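Side-chain contacts in TetR-family transcriptional regulator (PDB 2QIB), which probably binds cis-regulatory DNA through a predicted helix-turn-helix motif and so regulates transcription in Streptomyces coelicolor: residues F96-V99 with D100-P104; L149-V152 with V153-I157; F217-L220 with V221-L225. All blocks are in the same frame, centred on the assembly; numbering follows the deposited sequence.

Interaction 1 (F96-V99 with D100-P104)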
loop_
_atom_site.group_PDB
_atom_site.type_symbol
_atom_site.label_atom_id
_atom_site.label_comp_id
_atom_site.label_asym_id
_atom_site.label_seq_id
_atom_site.Cartn_x
_atom_site.Cartn_y
_atom_site.Cartn_z
ATOM N N PHE A 96 -8.320 -0.085 -13.504
ATOM C CA PHE A 96 -9.180 -1.205 -13.132
ATOM C C PHE A 96 -9.416 -2.207 -14.265
ATOM O O PHE A 96 -9.546 -3.414 -14.011
ATOM C CB PHE A 96 -10.491 -0.704 -12.513
ATOM C CG PHE A 96 -10.342 -0.398 -11.013
ATOM C CD1 PHE A 96 -9.732 0.778 -10.588
ATOM C CD2 PHE A 96 -10.789 -1.299 -10.075
ATOM C CE1 PHE A 96 -9.576 1.054 -9.225
ATOM C CE2 PHE A 96 -10.638 -1.047 -8.678
ATOM C CZ PHE A 96 -10.045 0.137 -8.266
ATOM N N ASP A 97 -9.446 -1.714 -15.502
ATOM C CA ASP A 97 -9.546 -2.628 -16.676
ATOM C C ASP A 97 -8.337 -3.565 -16.613
ATOM O O ASP A 97 -8.465 -4.796 -16.735
ATOM C CB ASP A 97 -9.449 -1.816 -17.978
ATOM C CG ASP A 97 -10.752 -1.114 -18.353
ATOM O OD1 ASP A 97 -11.810 -1.355 -17.720
ATOM O OD2 ASP A 97 -10.696 -0.290 -19.305
ATOM N N PHE A 98 -7.167 -2.974 -16.417
ATOM C CA PHE A 98 -5.925 -3.760 -16.351
ATOM C C PHE A 98 -5.967 -4.794 -15.241
ATOM O O PHE A 98 -5.641 -5.966 -15.433
ATOM C CB PHE A 98 -4.723 -2.830 -16.147
ATOM C CG PHE A 98 -3.403 -3.572 -16.117
ATOM C CD1 PHE A 98 -2.689 -3.794 -17.303
ATOM C CD2 PHE A 98 -2.898 -4.055 -14.917
ATOM C CE1 PHE A 98 -1.482 -4.503 -17.275
ATOM C CE2 PHE A 98 -1.687 -4.759 -14.874
ATOM C CZ PHE A 98 -0.980 -4.977 -16.039
ATOM N N VAL A 99 -6.331 -4.343 -14.039
ATOM C CA VAL A 99 -6.386 -5.209 -12.833
ATOM C C VAL A 99 -7.371 -6.369 -13.050
ATOM O O VAL A 99 -7.065 -7.531 -12.753
ATOM C CB VAL A 99 -6.747 -4.389 -11.565
ATOM C CG1 VAL A 99 -6.965 -5.309 -10.378
ATOM C CG2 VAL A 99 -5.604 -3.384 -11.260
ATOM N N ASP A 100 -8.532 -6.057 -13.613
ATOM C CA ASP A 100 -9.504 -7.088 -13.973
ATOM C C ASP A 100 -8.873 -8.136 -14.900
ATOM O O ASP A 100 -8.884 -9.329 -14.595
ATOM C CB ASP A 100 -10.691 -6.430 -14.677
ATOM C CG ASP A 100 -11.842 -7.414 -14.971
ATOM O OD1 ASP A 100 -11.801 -8.597 -14.559
ATOM O OD2 ASP A 100 -12.784 -6.985 -15.652
ATOM N N GLU A 101 -8.290 -7.656 -15.989
ATOM C CA GLU A 101 -7.725 -8.505 -17.070
ATOM C C GLU A 101 -6.638 -9.434 -16.534
ATOM O O GLU A 101 -6.443 -10.550 -17.064
ATOM C CB GLU A 101 -7.099 -7.615 -18.153
ATOM C CG GLU A 101 -8.104 -6.864 -19.024
ATOM C CD GLU A 101 -7.462 -5.690 -19.793
ATOM O OE1 GLU A 101 -6.214 -5.677 -20.020
ATOM O OE2 GLU A 101 -8.220 -4.758 -20.170
ATOM N N HIS A 102 -5.915 -8.959 -15.513
ATOM C CA HIS A 102 -4.744 -9.667 -14.989
ATOM C C HIS A 102 -4.942 -10.112 -13.546
ATOM O O HIS A 102 -3.962 -10.428 -12.864
ATOM C CB HIS A 102 -3.519 -8.758 -15.076
ATOM C CG HIS A 102 -3.170 -8.368 -16.479
ATOM N ND1 HIS A 102 -3.590 -7.191 -17.053
ATOM C CD2 HIS A 102 -2.465 -9.022 -17.433
ATOM C CE1 HIS A 102 -3.144 -7.126 -18.301
ATOM N NE2 HIS A 102 -2.455 -8.218 -18.554
ATOM N N GLY A 103 -6.194 -10.174 -13.101
ATOM C CA GLY A 103 -6.469 -10.224 -11.660
ATOM C C GLY A 103 -5.736 -11.302 -10.866
ATOM O O GLY A 103 -5.038 -11.001 -9.889
ATOM N N PRO A 104 -5.964 -12.584 -11.218
ATOM C CA PRO A 104 -5.334 -13.618 -10.415
ATOM C C PRO A 104 -3.816 -13.508 -10.362
ATOM O O PRO A 104 -3.235 -13.699 -9.295
ATOM C CB PRO A 104 -5.824 -14.916 -11.076
ATOM C CG PRO A 104 -7.171 -14.531 -11.610
ATOM C CD PRO A 104 -6.871 -13.160 -12.223
#
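His102 folds back from the end of helix 84-101 onto Phe98, one turn earlier, and meets both its carbonyl and its ring. With CG anti to its own carbonyl carbon (chi1 -62°), the side chain runs back along the helix: CB passes Phe98 O at 3.5 Å, CG nears the same oxygen and Phe98 CZ, and ND1 donates a hydrogen bond of 2.9 Å to Phe98 O. The N-H...O angle is 151°, and the oxygen lies close to the imidazole plane. ND1 also sits over the centre of the Phe98 ring, 3.3 Å above its plane, while His102 CE1 reaches Phe98 CE1 at 3.3 Å and NE2 only skirts that carbon. The ring planes of Phe98 and His102 meet at 33°, an oblique aromatic pair. With a leucine in place of Phe98, which has no flat face, the imidazole would probably lose its support on that side and be freer to turn about CB-CG.

His102 is the first residue to leave helical angles and also the N-cap of helix 103-116; its backbone N makes two weak bonds, to Phe98 O and Val99 O, while ND1 makes the straighter one. Asp97, Asp100 and Glu101 instead turn their carboxylates to Arg175, Arg171 and Arg75. Helix 57-75 packs on Phe98 through Leu72. Donation from ND1 implies a proton on that nitrogen, so imidazole and backbone N together serve a carbonyl at the helix end.

Interaction 2 (L149-V152 with V153-I157)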
loop_
_atom_site.group_PDB
_atom_site.type_symbol
_atom_site.label_atom_id
_atom_site.label_comp_id
_atom_site.label_asym_id
_atom_site.label_seq_id
_atom_site.Cartn_x
_atom_site.Cartn_y
_atom_site.Cartn_z
ATOM N N LEU A 149 4.536 16.765 -0.576
ATOM C CA LEU A 149 3.872 16.375 -1.820
ATOM C C LEU A 149 4.325 14.989 -2.250
ATOM O O LEU A 149 3.497 14.150 -2.657
ATOM C CB LEU A 149 4.136 17.379 -2.939
ATOM C CG LEU A 149 3.475 17.003 -4.266
ATOM C CD1 LEU A 149 1.927 16.845 -4.133
ATOM C CD2 LEU A 149 3.813 18.065 -5.317
ATOM N N GLU A 150 5.635 14.742 -2.187
ATOM C CA GLU A 150 6.133 13.414 -2.558
ATOM C C GLU A 150 5.469 12.341 -1.703
ATOM O O GLU A 150 5.057 11.304 -2.219
ATOM C CB GLU A 150 7.644 13.329 -2.451
ATOM C CG GLU A 150 8.132 11.920 -2.722
ATOM C CD GLU A 150 9.633 11.784 -2.845
ATOM O OE1 GLU A 150 10.351 12.803 -2.699
ATOM O OE2 GLU A 150 10.073 10.652 -3.116
ATOM N N LEU A 151 5.330 12.594 -0.403
ATOM C CA LEU A 151 4.762 11.558 0.479
ATOM C C LEU A 151 3.281 11.324 0.160
ATOM O O LEU A 151 2.834 10.168 0.073
ATOM C CB LEU A 151 4.952 11.970 1.935
ATOM C CG LEU A 151 4.558 10.877 2.934
ATOM C CD1 LEU A 151 5.446 10.839 4.193
ATOM C CD2 LEU A 151 3.119 11.074 3.319
ATOM N N VAL A 152 2.524 12.400 -0.029
ATOM C CA VAL A 152 1.097 12.270 -0.352
ATOM C C VAL A 152 0.943 11.468 -1.637
ATOM O O VAL A 152 0.125 10.536 -1.694
ATOM C CB VAL A 152 0.382 13.621 -0.469
ATOM C CG1 VAL A 152 -1.025 13.412 -1.053
ATOM C CG2 VAL A 152 0.319 14.268 0.902
ATOM N N VAL A 153 1.731 11.815 -2.650
ATOM C CA VAL A 153 1.580 11.136 -3.957
ATOM C C VAL A 153 1.966 9.658 -3.854
ATOM O O VAL A 153 1.213 8.777 -4.261
ATOM C CB VAL A 153 2.353 11.867 -5.067
ATOM C CG1 VAL A 153 2.307 11.039 -6.394
ATOM C CG2 VAL A 153 1.805 13.299 -5.265
ATOM N N ARG A 154 3.138 9.361 -3.285
ATOM C CA ARG A 154 3.550 7.968 -3.208
ATOM C C ARG A 154 2.614 7.161 -2.300
ATOM O O ARG A 154 2.326 5.975 -2.576
ATOM C CB ARG A 154 5.001 7.894 -2.776
ATOM C CG ARG A 154 5.963 8.553 -3.779
ATOM C CD ARG A 154 7.347 7.921 -3.596
ATOM N NE ARG A 154 8.380 8.501 -4.459
ATOM C CZ ARG A 154 8.689 8.075 -5.689
ATOM N NH1 ARG A 154 8.025 7.081 -6.276
ATOM N NH2 ARG A 154 9.696 8.639 -6.342
ATOM N N SER A 155 2.119 7.784 -1.234
ATOM C CA SER A 155 1.236 7.049 -0.310
ATOM C C SER A 155 -0.129 6.808 -0.996
ATOM O O SER A 155 -0.756 5.742 -0.768
ATOM C CB SER A 155 1.062 7.765 1.042
ATOM O OG SER A 155 0.378 8.977 0.875
ATOM N N TRP A 156 -0.532 7.724 -1.882
ATOM C CA TRP A 156 -1.764 7.518 -2.664
ATOM C C TRP A 156 -1.596 6.352 -3.639
ATOM O O TRP A 156 -2.502 5.549 -3.803
ATOM C CB TRP A 156 -2.194 8.756 -3.426
ATOM C CG TRP A 156 -3.475 8.507 -4.180
ATOM C CD1 TRP A 156 -4.772 8.622 -3.726
ATOM C CD2 TRP A 156 -3.559 8.045 -5.527
ATOM N NE1 TRP A 156 -5.668 8.282 -4.765
ATOM C CE2 TRP A 156 -4.934 7.904 -5.851
ATOM C CE3 TRP A 156 -2.592 7.711 -6.499
ATOM C CZ2 TRP A 156 -5.357 7.478 -7.120
ATOM C CZ3 TRP A 156 -3.038 7.294 -7.782
ATOM C CH2 TRP A 156 -4.402 7.168 -8.051
ATOM N N ILE A 157 -0.446 6.292 -4.287
ATOM C CA ILE A 157 -0.124 5.145 -5.180
ATOM C C ILE A 157 -0.243 3.830 -4.394
ATOM O O ILE A 157 -0.863 2.889 -4.862
ATOM C CB ILE A 157 1.266 5.299 -5.842
ATOM C CG1 ILE A 157 1.230 6.488 -6.827
ATOM C CG2 ILE A 157 1.691 3.970 -6.541
ATOM C CD1 ILE A 157 2.622 7.002 -7.254
HETATM O O HOH W 1 11.861 10.643 -5.546
#
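Glu150 carries CG anti to its backbone N, whereas Arg154 has CG anti to its carbonyl carbon (chi1 -63°) and runs back along the helix, which brings OE2 and NE together across one turn. Glu150 OE2 accepts from Arg154 NE at 3.0 Å in a nearly straight salt-bridge bond, N-H...O 170°. The oxygen lies in the guanidinium plane, at its edge, but is met on its anti side, and the two flat groups are turned 56° apart. Water 1 closes the ring, donating to OE2 and accepting from Arg154 NH2. That nitrogen also bonds Gln130, and Tyr133 of helix 119-140 adds a cation-pi contact to the arginine.

This i to i+4 pair belongs to helix 147-168 in the C-terminal, tetracycline-repressor-like domain, on a side that faces the second subunit: Glu150 OE1 forms a salt bridge with Arg172 of that subunit, and Leu151 packs on its Leu166. Ser155 turns its OG back between its N and carbonyl carbon, 2.8 Å from Leu151 O and 3.0 Å from Val152 O; both candidate acceptors are carbonyls of the same helix, and the single proton is not settled between them. Around the helix from there, Leu149 and Val153 lie side by side, CD1 of the leucine against CG2 of the valine at 3.7 Å.

Interaction 3 (F217-L220 with V221-L225)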
loop_
_atom_site.group_PDB
_atom_site.type_symbol
_atom_site.label_atom_id
_atom_site.label_comp_id
_atom_site.label_asym_id
_atom_site.label_seq_id
_atom_site.Cartn_x
_atom_site.Cartn_y
_atom_site.Cartn_z
ATOM N N PHE A 217 -16.051 17.027 -6.985
ATOM C CA PHE A 217 -15.521 17.457 -5.706
ATOM C C PHE A 217 -16.630 18.249 -5.004
ATOM O O PHE A 217 -16.856 18.089 -3.794
ATOM C CB PHE A 217 -14.252 18.319 -5.832
ATOM C CG PHE A 217 -13.689 18.750 -4.503
ATOM C CD1 PHE A 217 -13.019 17.847 -3.683
ATOM C CD2 PHE A 217 -13.852 20.067 -4.051
ATOM C CE1 PHE A 217 -12.519 18.229 -2.457
ATOM C CE2 PHE A 217 -13.346 20.451 -2.817
ATOM C CZ PHE A 217 -12.688 19.556 -2.027
ATOM N N GLY A 218 -17.291 19.088 -5.794
ATOM C CA GLY A 218 -18.422 19.901 -5.318
ATOM C C GLY A 218 -19.462 19.008 -4.670
ATOM O O GLY A 218 -19.946 19.272 -3.546
ATOM N N ASP A 219 -19.803 17.948 -5.381
ATOM C CA ASP A 219 -20.793 16.998 -4.901
ATOM C C ASP A 219 -20.309 16.249 -3.651
ATOM O O ASP A 219 -21.082 16.059 -2.712
ATOM C CB ASP A 219 -21.198 16.042 -6.022
ATOM C CG ASP A 219 -22.256 15.047 -5.578
ATOM O OD1 ASP A 219 -23.326 15.471 -5.080
ATOM O OD2 ASP A 219 -22.008 13.844 -5.726
ATOM N N LEU A 220 -19.029 15.864 -3.605
ATOM C CA LEU A 220 -18.476 15.305 -2.371
ATOM C C LEU A 220 -18.634 16.224 -1.157
ATOM O O LEU A 220 -19.057 15.798 -0.093
ATOM C CB LEU A 220 -16.982 14.928 -2.547
ATOM C CG LEU A 220 -16.234 14.474 -1.278
ATOM C CD1 LEU A 220 -16.715 13.073 -0.820
ATOM C CD2 LEU A 220 -14.743 14.450 -1.552
ATOM N N VAL A 221 -18.270 17.493 -1.307
ATOM C CA VAL A 221 -18.375 18.432 -0.195
ATOM C C VAL A 221 -19.856 18.572 0.214
ATOM O O VAL A 221 -20.148 18.527 1.404
ATOM C CB VAL A 221 -17.768 19.801 -0.581
ATOM C CG1 VAL A 221 -18.036 20.879 0.499
ATOM C CG2 VAL A 221 -16.265 19.615 -0.882
ATOM N N ASP A 222 -20.749 18.653 -0.776
ATOM C CA ASP A 222 -22.212 18.767 -0.525
ATOM C C ASP A 222 -22.653 17.560 0.315
ATOM O O ASP A 222 -23.351 17.719 1.328
ATOM C CB ASP A 222 -23.015 18.780 -1.829
ATOM C CG ASP A 222 -22.823 20.058 -2.653
ATOM O OD1 ASP A 222 -22.164 20.991 -2.165
ATOM O OD2 ASP A 222 -23.339 20.094 -3.794
ATOM N N ARG A 223 -22.243 16.364 -0.126
ATOM C CA ARG A 223 -22.583 15.122 0.598
ATOM C C ARG A 223 -22.031 15.023 2.018
ATOM O O ARG A 223 -22.694 14.509 2.939
ATOM C CB ARG A 223 -22.176 13.916 -0.227
ATOM C CG ARG A 223 -23.077 13.720 -1.424
ATOM C CD ARG A 223 -22.418 12.765 -2.362
ATOM N NE ARG A 223 -23.263 12.515 -3.521
ATOM C CZ ARG A 223 -24.085 11.478 -3.635
ATOM N NH1 ARG A 223 -24.202 10.594 -2.643
ATOM N NH2 ARG A 223 -24.800 11.336 -4.748
ATOM N N LEU A 224 -20.816 15.531 2.221
ATOM C CA LEU A 224 -20.249 15.521 3.548
ATOM C C LEU A 224 -20.925 16.531 4.472
ATOM O O LEU A 224 -21.106 16.281 5.670
ATOM C CB LEU A 224 -18.732 15.750 3.485
ATOM C CG LEU A 224 -17.938 14.591 2.851
ATOM C CD1 LEU A 224 -16.474 14.982 2.808
ATOM C CD2 LEU A 224 -18.131 13.293 3.652
ATOM N N LEU A 225 -21.319 17.669 3.906
ATOM C CA LEU A 225 -22.072 18.646 4.673
ATOM C C LEU A 225 -23.406 18.034 5.093
ATOM O O LEU A 225 -23.810 18.163 6.257
ATOM C CB LEU A 225 -22.252 19.946 3.873
ATOM C CG LEU A 225 -20.968 20.790 3.791
ATOM C CD1 LEU A 225 -21.156 21.927 2.734
ATOM C CD2 LEU A 225 -20.562 21.338 5.179
HETATM O O HOH W 2 -24.605 18.082 -4.750
HETATM O O HOH W 3 -23.379 12.171 -7.457
#
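Phe217 offers a ring face to Val221 one turn along helix 216-228, and this is the closely packed side of the contact. Val221 CG2 stands 3.6 Å above the ring plane, displaced toward the rim nearest CE2, and lies 3.9 Å from the ring centroid: a CH-pi contact. CG anti to the backbone N (chi1 -179°) carries the Phe217 ring along the helix to that methyl. Leu220 and Leu224 extend the apolar side less closely, their CD1 atoms 4.1 Å apart. Beyond them, Phe217 packs on Ala187 and Leu220 on His184, both of helix 175-194.

The solvent side has Asp222 exposed, Asp219 and Arg223 partly so, and two bound waters. Arg223 NE reaches Asp219 OD2 at 2.9 Å in a salt bridge, with a weak second bond to OD1 at 3.3 Å. The fit is bent: the N-H...OD2 angle is 142°, and the carboxylate stands 87° from the guanidinium plane. NE alone reaches both oxygens, OD2 firmly and OD1 weakly, in place of a two-nitrogen, coplanar pairing. Water 3 donates to OD2 and makes a weak link to Arg223 NH2.

Arg223 NH1 bonds Ala195 O of the second subunit, whose Tyr196 packs on the aspartate and arginine. The arginine probably offsets the charge of Asp219, while water 2, donating to Asp219 OD1 and Asp222 OD2, bridges the two like charges.

Overall arrangement
All three contacts join residues one helical turn apart, but in different settings. Interaction 2 is the most buried, within helix 147-168; interaction 1, also in the C-terminal tetracycline-repressor-like domain, marks the break between helices 84-101 and 103-116, and interaction 3 lies outermost, on helix 216-228, its centre about 27 Å from the centre of the chain. Helix 175-194 packs against parts of all three. Interactions 2 and 3 both pair an acid with an arginine and touch the second subunit, the former with a straight in-plane bond, the latter with a bent, more hydrated one. Interaction 1 touches no other chain of the assembly and rests on an imidazole over a phenyl ring and a bond to a backbone carbonyl, its acids going to arginines outside the contact.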